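Local coordinates for methyl-accepting chemotaxis protein (Vibrio parahaemolyticus, PDB 4EXO) that probably senses small molecules such as pyruvate through a periplasmic Cache (PAS-like) domain and signals their presence to the chemotaxis machinery, at residues A[18-22]-A[125-129]; A[59-65]-A[135-141]; A[88-94]-A[109-113]; A[113-118]-A[142-146]. Where two conformers were deposited one is given. Residues are numbered along the deposited sequence.

Contact 1: A[18-22]-A[125-129]; sequences LKAYM and LGYAE
Segment 18-22, helical (phi/psi near -60/-45), packs on extended strand 125-129 (phi/psi about -120/135), the short axes 8.9 Å apart and crossing at -42°; the nearest CA pairs are L18-Y127 (6.5 Å) and M22-E129 (7.7 Å). At L125, CG lies 4.2 Å from CD1 of L18 (m, t). Y127 (chi1 t) points at the helix: its CB is 3.9 Å from L18 CB, M22 CB lies at the ring edge, 3.6 Å from Y127 CE2, and K19 CG makes a CH-pi contact over one face (4.3 Å from the centroid). K19 (m, t, t, m) donates from NZ to Y127 OH (3.1 Å), which donates to E129 OE2 (2.7 Å). Selenomethionine M22 (t, p, p) brings CE to 3.5 Å from Y127 O. E129 CD is 3.4 Å from M22 CG, and water 1 donates to E129 OE2 (2.8 Å) and K19 O (2.7 Å). L18 also touches T140, I142 and F108 on flanking strands, so helix 2-28 packs across the sheet face, as in the Cache fold.

Contact 2: A[59-65]-A[135-141]; sequences YFFAYDS and DWVLGTG. With PYR (pyruvic acid), chain B.
Strands 61-63 and 136-141 run antiparallel, axes 4.6 Å apart at 155°. F61-G139 and Y63-V137 are hydrogen-bonded pairs flanking the non-hydrogen-bonded A62-L138. Their backbone bonds are F61 N-G139 O (3.0 Å), G139 N-F61 O (2.8 Å), Y63 N-V137 O (2.9 Å) and V137 N-Y63 O (2.8 Å). T140 OG1 donates to Y59 O (2.7 Å); water 2 links Y59 N and G141 O. D135 (phi/psi 49/49), in a G1 beta bulge with W136, accepts S65 N on OD2 (3.0 Å) and S65 OG on OD1 (2.5 Å); Y130 OH also bonds D135 OD1, and Q103 NE2 bonds S65 OG. D135 O is buried with no hydrogen-bond partner, only D64 CA at 3.1 Å. G139 CA makes a CH-pi contact 3.8 Å from the F61 (chi1 p) centroid, where a CB would clash with F61 CE1; pyruvate CA lies over the opposite face. Y59 OH donates to pyruvate OXT (2.6 Å) and Y63 OH to pyruvate O3 (2.7 Å); H72 and K124 also bond it in this Cache-domain pocket.

Contact 3: A[88-94]-A[109-113]; sequences DENGVAV and LYFSW. With PYR (pyruvic acid), chain B.
One wall of the pyruvate pocket is built here, where the loop leading into helix 94-104 meets strand 109-113; V94, F111 and W113 all line the site. The loop makes a type I beta turn from D88 to G91, with G91 N bonded to D88 O (3.1 Å) and D88 N to V92 O (2.9 Å). D88 (chi1 p) divides its carboxylate: OD1 accepts from N90 N (2.8 Å), an Asx turn, and from V92 N (2.9 Å), while OD2 reaches across to S112 N (2.9 Å, 165° at the hydrogen). A93 is the N-cap residue, and V94 starts the helix. With chi1 t, V94 makes a CH-pi contact, CG1 3.6 Å from the F111 ring (chi1 p) centroid and 17° off the normal; V94 CG1 is also 3.9 Å from W113 CZ3. V92 CG1 packs at 4.1 Å from F111 CB and 4.2 Å from L109 CD2. W113 NE1 is 3.1 Å from pyruvate OXT. F111 CE1 is 3.5 Å from pyruvate O. V94 CG1 is 3.9 Å from pyruvate CB. The chemistry is thus split: a carboxylate ties the turn to the strand backbone, whereas apolar contacts shape the wall beside the ligand.

Contact 4: A[113-118]-A[142-146]; sequences WHKPTI and IYIDD. With PYR (pyruvic acid), chain B.
Y143 and K115 carry most of this contact, and their rotamers define it. The backbones are well separated, the closest CA pair being K115-Y143 at 7.5 Å, so side chains span the gap. K115 is fully extended (t, t, t, t) from strand 113-115. Its aliphatic part lies over a face of the Y143 ring, with CG 3.8 Å from the centroid and 11° off the normal, a CH-pi contact; K115 CB is 3.6 Å from Y143 CE1. The extension carries NZ past the ring to D145 (chi1 p), where it forms a salt bridge with both OD1 and OD2 at 2.8 Å. Water 5 accepts from K115 NZ (2.9 Å) and donates to D146 OD2 (2.8 Å). Strand 120-131 lies between 108-115 and 136-143 in the antiparallel Cache sheet, and the Y143 and K115 side chains reach across it, over A122. Y143 (chi1 m, chi2 -93°) directs OH to H114 O, donating at 2.6 Å, and the same hydroxyl also bonds to K124 and Y59, two residues of the pyruvate pocket. P116 CD lies 4.2 Å from Y143 CZ, and in the turn that follows I118 N bonds to K115 O (3.1 Å). W113 (chi1 t, chi2 -90°) turns its indole from Y143 toward the ligand: CD1 is 4.3 Å from Y143 OH, whereas NE1 is 3.1 Å from pyruvate OXT, which sits over a ring face.

All four contacts reach one antiparallel sheet of order 69-72, 61-63, 136-143, 120-131, 108-115. Contacts 1 and 2 are closest, with centres about 10 Å apart, and lie on neighbouring strands, 120-131 in contact 1 and 136-143 in contact 2, joined by probable hydrogen bonds Y127 N-T140 O and E129 N-L138 O (2.9 Å each). Contacts 2 and 4, about 17 Å apart, both use strand 136-143. Contacts 3 and 4, about 13 Å apart, follow in series and share W113. Along the chain, contacts 1, 2 and 4 cross one another, while contact 3 nests inside both 1 and 2. Contacts 2, 3 and 4 touch pyruvate, whereas contact 1 joins the sheet to helix 2-28, so the sheet connects ligand site and N-terminal helix.

Contact 1: A[18-22]-A[125-129]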
# COMPACT_ATOMS: atom_id res chain seq x y z
N LEU A 18 -7.59 5.66 1.36
CA LEU A 18 -7.77 5.21 -0.02
C LEU A 18 -6.76 5.87 -0.96
O LEU A 18 -6.21 5.23 -1.84
CB LEU A 18 -9.21 5.46 -0.48
CG LEU A 18 -10.25 4.45 0.06
CD1 LEU A 18 -11.62 4.99 -0.21
CD2 LEU A 18 -10.05 3.08 -0.63
N LYS A 19 -6.54 7.17 -0.79
CA LYS A 19 -5.54 7.86 -1.63
C LYS A 19 -4.13 7.29 -1.45
O LYS A 19 -3.37 7.15 -2.41
CB LYS A 19 -5.61 9.38 -1.42
CG LYS A 19 -6.91 9.96 -2.04
CD LYS A 19 -6.97 11.47 -1.99
CE LYS A 19 -8.03 12.01 -2.98
NZ LYS A 19 -7.56 12.25 -4.41
N ALA A 20 -3.78 6.94 -0.22
CA ALA A 20 -2.50 6.29 0.10
C ALA A 20 -2.39 4.91 -0.52
O ALA A 20 -1.38 4.56 -1.15
CB ALA A 20 -2.30 6.18 1.65
N TYR A 21 -3.42 4.09 -0.34
CA TYR A 21 -3.39 2.74 -0.93
C TYR A 21 -3.29 2.82 -2.43
O TYR A 21 -2.55 2.04 -3.04
CB TYR A 21 -4.69 1.98 -0.57
CG TYR A 21 -4.90 1.79 0.95
CD1 TYR A 21 -3.82 1.57 1.79
CD2 TYR A 21 -6.18 1.81 1.50
CE1 TYR A 21 -3.99 1.36 3.16
CE2 TYR A 21 -6.38 1.61 2.86
CZ TYR A 21 -5.28 1.38 3.68
OH TYR A 21 -5.46 1.21 5.03
N MSE A 22 -4.04 3.75 -3.05
CA MSE A 22 -3.96 3.91 -4.49
C MSE A 22 -2.53 4.28 -4.91
O MSE A 22 -2.00 3.74 -5.88
CB MSE A 22 -4.95 4.98 -5.02
CG MSE A 22 -4.89 5.19 -6.56
SE MSE A 22 -5.23 3.56 -7.63
CE MSE A 22 -6.89 3.06 -6.80
N LEU A 125 -17.18 2.25 -0.38
CA LEU A 125 -16.74 3.52 -0.94
C LEU A 125 -15.54 3.23 -1.83
O LEU A 125 -14.51 2.83 -1.34
CB LEU A 125 -16.40 4.53 0.15
CG LEU A 125 -15.72 5.84 -0.33
CD1 LEU A 125 -16.65 6.59 -1.32
CD2 LEU A 125 -15.40 6.72 0.88
N GLY A 126 -15.69 3.42 -3.13
CA GLY A 126 -14.61 3.14 -4.08
C GLY A 126 -13.82 4.38 -4.40
O GLY A 126 -14.31 5.50 -4.24
N TYR A 127 -12.58 4.18 -4.83
CA TYR A 127 -11.70 5.28 -5.20
C TYR A 127 -10.90 4.79 -6.42
O TYR A 127 -10.34 3.70 -6.41
CB TYR A 127 -10.76 5.71 -4.05
CG TYR A 127 -9.81 6.78 -4.55
CD1 TYR A 127 -10.28 8.04 -4.89
CD2 TYR A 127 -8.46 6.49 -4.78
CE1 TYR A 127 -9.42 9.02 -5.42
CE2 TYR A 127 -7.58 7.46 -5.29
CZ TYR A 127 -8.09 8.72 -5.61
OH TYR A 127 -7.26 9.69 -6.10
N ALA A 128 -10.93 5.56 -7.51
CA ALA A 128 -10.26 5.20 -8.76
C ALA A 128 -9.41 6.36 -9.36
O ALA A 128 -9.75 7.58 -9.23
CB ALA A 128 -11.30 4.66 -9.78
N GLU A 129 -8.27 5.97 -9.97
CA GLU A 129 -7.39 6.88 -10.68
C GLU A 129 -7.20 6.36 -12.10
O GLU A 129 -7.19 5.14 -12.36
CB GLU A 129 -6.04 7.04 -9.94
CG GLU A 129 -6.13 8.05 -8.77
CD GLU A 129 -4.77 8.26 -8.00
OE1 GLU A 129 -3.71 7.75 -8.50
OE2 GLU A 129 -4.82 8.91 -6.89
O HOH W 1 -3.13 8.72 -4.65

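Contact 2: A[59-65]-A[135-141]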
# COMPACT_ATOMS: atom_id res chain seq x y z
N TYR A 59 -8.54 -4.61 -1.97
CA TYR A 59 -7.93 -5.15 -3.19
C TYR A 59 -8.17 -4.21 -4.37
O TYR A 59 -8.97 -3.26 -4.27
CB TYR A 59 -8.58 -6.53 -3.53
CG TYR A 59 -10.08 -6.41 -3.84
CD1 TYR A 59 -10.53 -6.16 -5.14
CD2 TYR A 59 -11.04 -6.50 -2.81
CE1 TYR A 59 -11.91 -6.03 -5.44
CE2 TYR A 59 -12.44 -6.38 -3.07
CZ TYR A 59 -12.85 -6.15 -4.41
OH TYR A 59 -14.19 -6.02 -4.69
N PHE A 60 -7.47 -4.48 -5.49
CA PHE A 60 -7.60 -3.69 -6.71
C PHE A 60 -8.45 -4.34 -7.81
O PHE A 60 -8.49 -5.59 -7.94
CB PHE A 60 -6.23 -3.41 -7.33
CG PHE A 60 -5.40 -2.47 -6.53
CD1 PHE A 60 -5.62 -1.09 -6.61
CD2 PHE A 60 -4.38 -2.95 -5.72
CE1 PHE A 60 -4.84 -0.19 -5.88
CE2 PHE A 60 -3.56 -2.06 -4.97
CZ PHE A 60 -3.80 -0.67 -5.04
N PHE A 61 -9.08 -3.48 -8.61
CA PHE A 61 -9.74 -3.85 -9.84
C PHE A 61 -9.36 -2.79 -10.89
O PHE A 61 -8.93 -1.68 -10.54
CB PHE A 61 -11.29 -3.90 -9.64
CG PHE A 61 -11.85 -2.63 -9.06
CD1 PHE A 61 -12.07 -1.51 -9.90
CD2 PHE A 61 -12.17 -2.53 -7.71
CE1 PHE A 61 -12.59 -0.32 -9.36
CE2 PHE A 61 -12.67 -1.33 -7.16
CZ PHE A 61 -12.89 -0.23 -8.00
N ALA A 62 -9.52 -3.11 -12.17
CA ALA A 62 -9.40 -2.06 -13.19
C ALA A 62 -10.33 -2.31 -14.35
O ALA A 62 -10.63 -3.48 -14.67
CB ALA A 62 -7.93 -1.90 -13.68
N TYR A 63 -10.82 -1.22 -14.96
CA TYR A 63 -11.70 -1.29 -16.15
C TYR A 63 -11.15 -0.34 -17.19
O TYR A 63 -10.55 0.67 -16.82
CB TYR A 63 -13.14 -0.86 -15.79
CG TYR A 63 -13.82 -1.83 -14.83
CD1 TYR A 63 -14.65 -2.86 -15.30
CD2 TYR A 63 -13.58 -1.73 -13.46
CE1 TYR A 63 -15.25 -3.76 -14.41
CE2 TYR A 63 -14.21 -2.63 -12.54
CZ TYR A 63 -15.01 -3.65 -13.05
OH TYR A 63 -15.60 -4.54 -12.18
N ASP A 64 -11.35 -0.64 -18.48
CA ASP A 64 -11.01 0.35 -19.50
C ASP A 64 -12.15 1.36 -19.66
O ASP A 64 -13.16 1.25 -18.99
CB ASP A 64 -10.51 -0.29 -20.82
CG ASP A 64 -11.62 -0.97 -21.62
OD1 ASP A 64 -12.81 -0.74 -21.32
OD2 ASP A 64 -11.28 -1.74 -22.57
N SER A 65 -11.98 2.35 -20.54
CA SER A 65 -12.98 3.42 -20.67
C SER A 65 -14.31 2.95 -21.27
O SER A 65 -15.34 3.64 -21.10
CB SER A 65 -12.44 4.62 -21.49
OG SER A 65 -11.42 5.26 -20.74
N ASP A 135 -5.17 2.95 -20.69
CA ASP A 135 -6.61 3.18 -20.56
C ASP A 135 -7.15 2.30 -19.41
O ASP A 135 -8.12 1.57 -19.59
CB ASP A 135 -7.37 2.86 -21.87
CG ASP A 135 -8.81 3.30 -21.85
OD1 ASP A 135 -9.12 4.37 -21.28
OD2 ASP A 135 -9.68 2.56 -22.41
N TRP A 136 -6.49 2.35 -18.25
CA TRP A 136 -7.00 1.66 -17.06
C TRP A 136 -7.53 2.68 -16.08
O TRP A 136 -6.80 3.59 -15.65
CB TRP A 136 -5.94 0.82 -16.36
CG TRP A 136 -5.56 -0.46 -17.07
CD1 TRP A 136 -6.07 -0.96 -18.24
CD2 TRP A 136 -4.58 -1.40 -16.61
NE1 TRP A 136 -5.46 -2.16 -18.54
CE2 TRP A 136 -4.53 -2.44 -17.57
CE3 TRP A 136 -3.75 -1.46 -15.49
CZ2 TRP A 136 -3.69 -3.55 -17.41
CZ3 TRP A 136 -2.88 -2.55 -15.36
CH2 TRP A 136 -2.86 -3.58 -16.30
N VAL A 137 -8.79 2.47 -15.69
CA VAL A 137 -9.37 3.08 -14.50
C VAL A 137 -9.11 2.05 -13.40
O VAL A 137 -9.79 1.01 -13.33
CB VAL A 137 -10.87 3.33 -14.69
CG1 VAL A 137 -11.49 3.88 -13.38
CG2 VAL A 137 -11.11 4.31 -15.84
N LEU A 138 -8.09 2.34 -12.61
CA LEU A 138 -7.61 1.43 -11.54
C LEU A 138 -8.28 1.87 -10.24
O LEU A 138 -8.20 3.04 -9.90
CB LEU A 138 -6.10 1.55 -11.40
CG LEU A 138 -5.40 0.75 -10.28
CD1 LEU A 138 -5.60 -0.77 -10.51
CD2 LEU A 138 -3.90 1.08 -10.18
N GLY A 139 -8.89 0.93 -9.52
CA GLY A 139 -9.69 1.29 -8.34
C GLY A 139 -9.50 0.36 -7.16
O GLY A 139 -9.01 -0.75 -7.33
N THR A 140 -9.88 0.82 -5.98
CA THR A 140 -9.96 -0.02 -4.81
C THR A 140 -11.10 0.57 -3.96
O THR A 140 -11.87 1.42 -4.46
CB THR A 140 -8.60 -0.10 -4.02
OG1 THR A 140 -8.77 -0.98 -2.89
CG2 THR A 140 -8.18 1.28 -3.49
N GLY A 141 -11.24 0.15 -2.72
CA GLY A 141 -12.37 0.65 -1.91
C GLY A 141 -12.31 0.17 -0.48
O GLY A 141 -11.51 -0.71 -0.14
C PYR B . -15.16 -3.82 -7.34
O PYR B . -15.55 -3.04 -6.36
OXT PYR B . -14.55 -4.95 -7.05
CA PYR B . -15.40 -3.47 -8.69
O3 PYR B . -14.99 -4.29 -9.58
CB PYR B . -16.14 -2.21 -9.14
O HOH W 2 -11.21 -3.12 -1.58
O HOH W 3 -8.81 0.24 -24.04

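Contact 3: A[88-94]-A[109-113]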
# COMPACT_ATOMS: atom_id res chain seq x y z
N ASP A 88 -25.66 -1.80 -9.37
CA ASP A 88 -25.75 -2.49 -8.07
C ASP A 88 -27.23 -2.64 -7.65
O ASP A 88 -28.14 -2.31 -8.43
CB ASP A 88 -24.86 -1.86 -6.99
CG ASP A 88 -25.40 -0.49 -6.48
OD1 ASP A 88 -26.57 -0.10 -6.79
OD2 ASP A 88 -24.66 0.17 -5.72
N GLU A 89 -27.46 -3.17 -6.44
CA GLU A 89 -28.82 -3.43 -5.96
C GLU A 89 -29.65 -2.15 -5.77
O GLU A 89 -30.88 -2.24 -5.67
CB GLU A 89 -28.79 -4.20 -4.62
CG GLU A 89 -28.27 -3.37 -3.46
CD GLU A 89 -27.96 -4.19 -2.23
OE1 GLU A 89 -27.00 -4.99 -2.28
OE2 GLU A 89 -28.67 -4.01 -1.21
N ASN A 90 -28.99 -0.98 -5.72
CA ASN A 90 -29.67 0.32 -5.56
C ASN A 90 -29.75 1.10 -6.87
O ASN A 90 -30.12 2.28 -6.87
CB ASN A 90 -29.01 1.18 -4.47
CG ASN A 90 -29.03 0.49 -3.13
OD1 ASN A 90 -30.06 -0.09 -2.75
ND2 ASN A 90 -27.89 0.47 -2.43
N GLY A 91 -29.38 0.45 -7.95
CA GLY A 91 -29.43 1.04 -9.29
C GLY A 91 -28.28 1.99 -9.58
O GLY A 91 -28.39 2.82 -10.49
N VAL A 92 -27.19 1.89 -8.81
CA VAL A 92 -25.99 2.72 -9.10
C VAL A 92 -25.25 2.10 -10.29
O VAL A 92 -24.92 0.90 -10.26
CB VAL A 92 -25.01 2.84 -7.89
CG1 VAL A 92 -23.67 3.60 -8.34
CG2 VAL A 92 -25.64 3.59 -6.73
N ALA A 93 -24.99 2.88 -11.35
CA ALA A 93 -24.20 2.40 -12.48
C ALA A 93 -22.74 2.45 -12.07
O ALA A 93 -22.05 3.49 -12.19
CB ALA A 93 -24.46 3.22 -13.77
N VAL A 94 -22.29 1.34 -11.51
CA VAL A 94 -21.00 1.31 -10.81
C VAL A 94 -19.79 1.59 -11.73
O VAL A 94 -18.93 2.41 -11.39
CB VAL A 94 -20.79 -0.09 -10.09
CG1 VAL A 94 -19.40 -0.15 -9.37
CG2 VAL A 94 -21.93 -0.33 -9.08
N LEU A 109 -16.72 7.05 -5.45
CA LEU A 109 -18.08 6.65 -5.77
C LEU A 109 -18.59 5.71 -4.67
O LEU A 109 -17.89 4.75 -4.32
CB LEU A 109 -18.14 5.91 -7.11
CG LEU A 109 -19.57 5.60 -7.61
CD1 LEU A 109 -20.33 6.91 -8.09
CD2 LEU A 109 -19.56 4.51 -8.73
N TYR A 110 -19.82 5.97 -4.17
CA TYR A 110 -20.47 5.02 -3.24
C TYR A 110 -21.28 4.01 -4.07
O TYR A 110 -22.00 4.39 -5.01
CB TYR A 110 -21.44 5.74 -2.28
CG TYR A 110 -20.80 6.54 -1.19
CD1 TYR A 110 -20.43 5.93 0.02
CD2 TYR A 110 -20.55 7.91 -1.35
CE1 TYR A 110 -19.85 6.67 1.05
CE2 TYR A 110 -19.97 8.66 -0.32
CZ TYR A 110 -19.63 8.02 0.88
OH TYR A 110 -19.05 8.70 1.91
N PHE A 111 -21.18 2.72 -3.73
CA PHE A 111 -21.94 1.66 -4.41
C PHE A 111 -21.84 0.42 -3.55
O PHE A 111 -21.07 0.41 -2.60
CB PHE A 111 -21.39 1.36 -5.82
CG PHE A 111 -19.93 0.96 -5.86
CD1 PHE A 111 -19.57 -0.41 -5.92
CD2 PHE A 111 -18.90 1.93 -5.90
CE1 PHE A 111 -18.20 -0.80 -6.01
CE2 PHE A 111 -17.54 1.56 -5.96
CZ PHE A 111 -17.18 0.19 -6.01
N SER A 112 -22.62 -0.61 -3.87
CA SER A 112 -22.53 -1.92 -3.20
C SER A 112 -21.86 -2.90 -4.15
O SER A 112 -22.03 -2.81 -5.36
CB SER A 112 -23.91 -2.44 -2.81
OG SER A 112 -24.41 -1.67 -1.74
N TRP A 113 -21.08 -3.81 -3.57
CA TRP A 113 -20.34 -4.80 -4.31
C TRP A 113 -20.11 -6.01 -3.39
O TRP A 113 -20.15 -5.90 -2.14
CB TRP A 113 -18.99 -4.22 -4.79
CG TRP A 113 -18.38 -5.03 -5.91
CD1 TRP A 113 -17.51 -6.10 -5.78
CD2 TRP A 113 -18.61 -4.86 -7.31
NE1 TRP A 113 -17.20 -6.59 -7.03
CE2 TRP A 113 -17.83 -5.83 -7.98
CE3 TRP A 113 -19.38 -3.94 -8.08
CZ2 TRP A 113 -17.82 -5.97 -9.38
CZ3 TRP A 113 -19.35 -4.07 -9.48
CH2 TRP A 113 -18.57 -5.06 -10.11
C PYR B . -15.16 -3.82 -7.34
O PYR B . -15.55 -3.04 -6.36
OXT PYR B . -14.55 -4.95 -7.05
CA PYR B . -15.40 -3.47 -8.69
O3 PYR B . -14.99 -4.29 -9.58
CB PYR B . -16.14 -2.21 -9.14
O HOH W 4 -25.35 -3.72 -0.00

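Contact 4: A[113-118]-A[142-146]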
# COMPACT_ATOMS: atom_id res chain seq x y z
N TRP A 113 -21.08 -3.81 -3.57
CA TRP A 113 -20.34 -4.80 -4.31
C TRP A 113 -20.11 -6.01 -3.39
O TRP A 113 -20.15 -5.90 -2.14
CB TRP A 113 -18.99 -4.22 -4.79
CG TRP A 113 -18.38 -5.03 -5.91
CD1 TRP A 113 -17.51 -6.10 -5.78
CD2 TRP A 113 -18.61 -4.86 -7.31
NE1 TRP A 113 -17.20 -6.59 -7.03
CE2 TRP A 113 -17.83 -5.83 -7.98
CE3 TRP A 113 -19.38 -3.94 -8.08
CZ2 TRP A 113 -17.82 -5.97 -9.38
CZ3 TRP A 113 -19.35 -4.07 -9.48
CH2 TRP A 113 -18.57 -5.06 -10.11
N HIS A 114 -19.83 -7.15 -4.01
CA HIS A 114 -19.37 -8.32 -3.27
C HIS A 114 -18.28 -7.91 -2.26
O HIS A 114 -17.32 -7.21 -2.61
CB HIS A 114 -18.80 -9.33 -4.26
CG HIS A 114 -18.10 -10.50 -3.62
ND1 HIS A 114 -16.73 -10.53 -3.45
CD2 HIS A 114 -18.56 -11.70 -3.20
CE1 HIS A 114 -16.38 -11.70 -2.92
NE2 HIS A 114 -17.48 -12.43 -2.78
N LYS A 115 -18.42 -8.35 -1.02
CA LYS A 115 -17.42 -8.12 0.01
C LYS A 115 -16.77 -9.49 0.35
O LYS A 115 -17.46 -10.39 0.84
CB LYS A 115 -18.12 -7.55 1.25
CG LYS A 115 -17.18 -7.30 2.44
CD LYS A 115 -17.94 -6.62 3.60
CE LYS A 115 -17.02 -6.39 4.79
NZ LYS A 115 -17.72 -5.70 5.94
N PRO A 116 -15.46 -9.65 0.07
CA PRO A 116 -14.82 -10.97 0.23
C PRO A 116 -15.09 -11.65 1.56
O PRO A 116 -15.42 -12.85 1.57
CB PRO A 116 -13.33 -10.67 0.03
CG PRO A 116 -13.36 -9.55 -1.07
CD PRO A 116 -14.57 -8.68 -0.62
N THR A 117 -14.98 -10.93 2.68
CA THR A 117 -15.03 -11.61 3.98
C THR A 117 -16.41 -12.17 4.36
O THR A 117 -16.52 -12.88 5.36
CB THR A 117 -14.50 -10.72 5.14
OG1 THR A 117 -15.22 -9.48 5.19
CG2 THR A 117 -12.97 -10.45 5.00
N ILE A 118 -17.47 -11.81 3.61
CA ILE A 118 -18.82 -12.37 3.85
C ILE A 118 -19.44 -12.98 2.60
O ILE A 118 -20.57 -13.48 2.62
CB ILE A 118 -19.82 -11.32 4.45
CG1 ILE A 118 -20.01 -10.12 3.49
CG2 ILE A 118 -19.35 -10.88 5.84
CD1 ILE A 118 -21.13 -9.08 3.95
N ILE A 142 -13.12 0.80 0.37
CA ILE A 142 -13.30 0.37 1.76
C ILE A 142 -14.78 0.07 1.98
O ILE A 142 -15.65 0.78 1.43
CB ILE A 142 -12.79 1.46 2.73
CG1 ILE A 142 -11.28 1.65 2.54
CG2 ILE A 142 -13.10 1.12 4.18
CD1 ILE A 142 -10.69 2.70 3.43
N TYR A 143 -15.10 -0.96 2.76
CA TYR A 143 -16.52 -1.30 2.98
C TYR A 143 -17.08 -0.49 4.15
O TYR A 143 -16.40 -0.28 5.14
CB TYR A 143 -16.71 -2.82 3.15
CG TYR A 143 -16.44 -3.52 1.82
CD1 TYR A 143 -17.50 -3.80 0.94
CD2 TYR A 143 -15.15 -3.84 1.42
CE1 TYR A 143 -17.27 -4.40 -0.29
CE2 TYR A 143 -14.90 -4.44 0.18
CZ TYR A 143 -15.96 -4.72 -0.66
OH TYR A 143 -15.73 -5.32 -1.89
N ILE A 144 -18.29 0.03 4.01
CA ILE A 144 -18.78 0.96 5.02
C ILE A 144 -19.93 0.38 5.86
O ILE A 144 -20.51 1.10 6.69
CB ILE A 144 -19.16 2.34 4.43
CG1 ILE A 144 -20.09 2.20 3.23
CG2 ILE A 144 -17.90 3.11 3.99
CD1 ILE A 144 -20.41 3.53 2.62
N ASP A 145 -20.23 -0.90 5.65
CA ASP A 145 -21.30 -1.56 6.43
C ASP A 145 -21.19 -1.37 7.96
O ASP A 145 -22.23 -1.37 8.64
CB ASP A 145 -21.56 -3.03 6.02
CG ASP A 145 -20.28 -3.86 5.82
OD1 ASP A 145 -19.15 -3.33 5.68
OD2 ASP A 145 -20.42 -5.10 5.76
N ASP A 146 -19.98 -1.23 8.50
CA ASP A 146 -19.80 -0.61 9.84
C ASP A 146 -20.36 0.85 9.87
O ASP A 146 -19.64 1.84 10.08
CB ASP A 146 -18.33 -0.70 10.35
CG ASP A 146 -17.30 -0.52 9.24
OD1 ASP A 146 -17.31 0.56 8.60
OD2 ASP A 146 -16.48 -1.45 9.01
C PYR B . -15.16 -3.82 -7.34
O PYR B . -15.55 -3.04 -6.36
OXT PYR B . -14.55 -4.95 -7.05
CA PYR B . -15.40 -3.47 -8.69
O3 PYR B . -14.99 -4.29 -9.58
CB PYR B . -16.14 -2.21 -9.14
O HOH W 5 -16.47 -4.03 7.99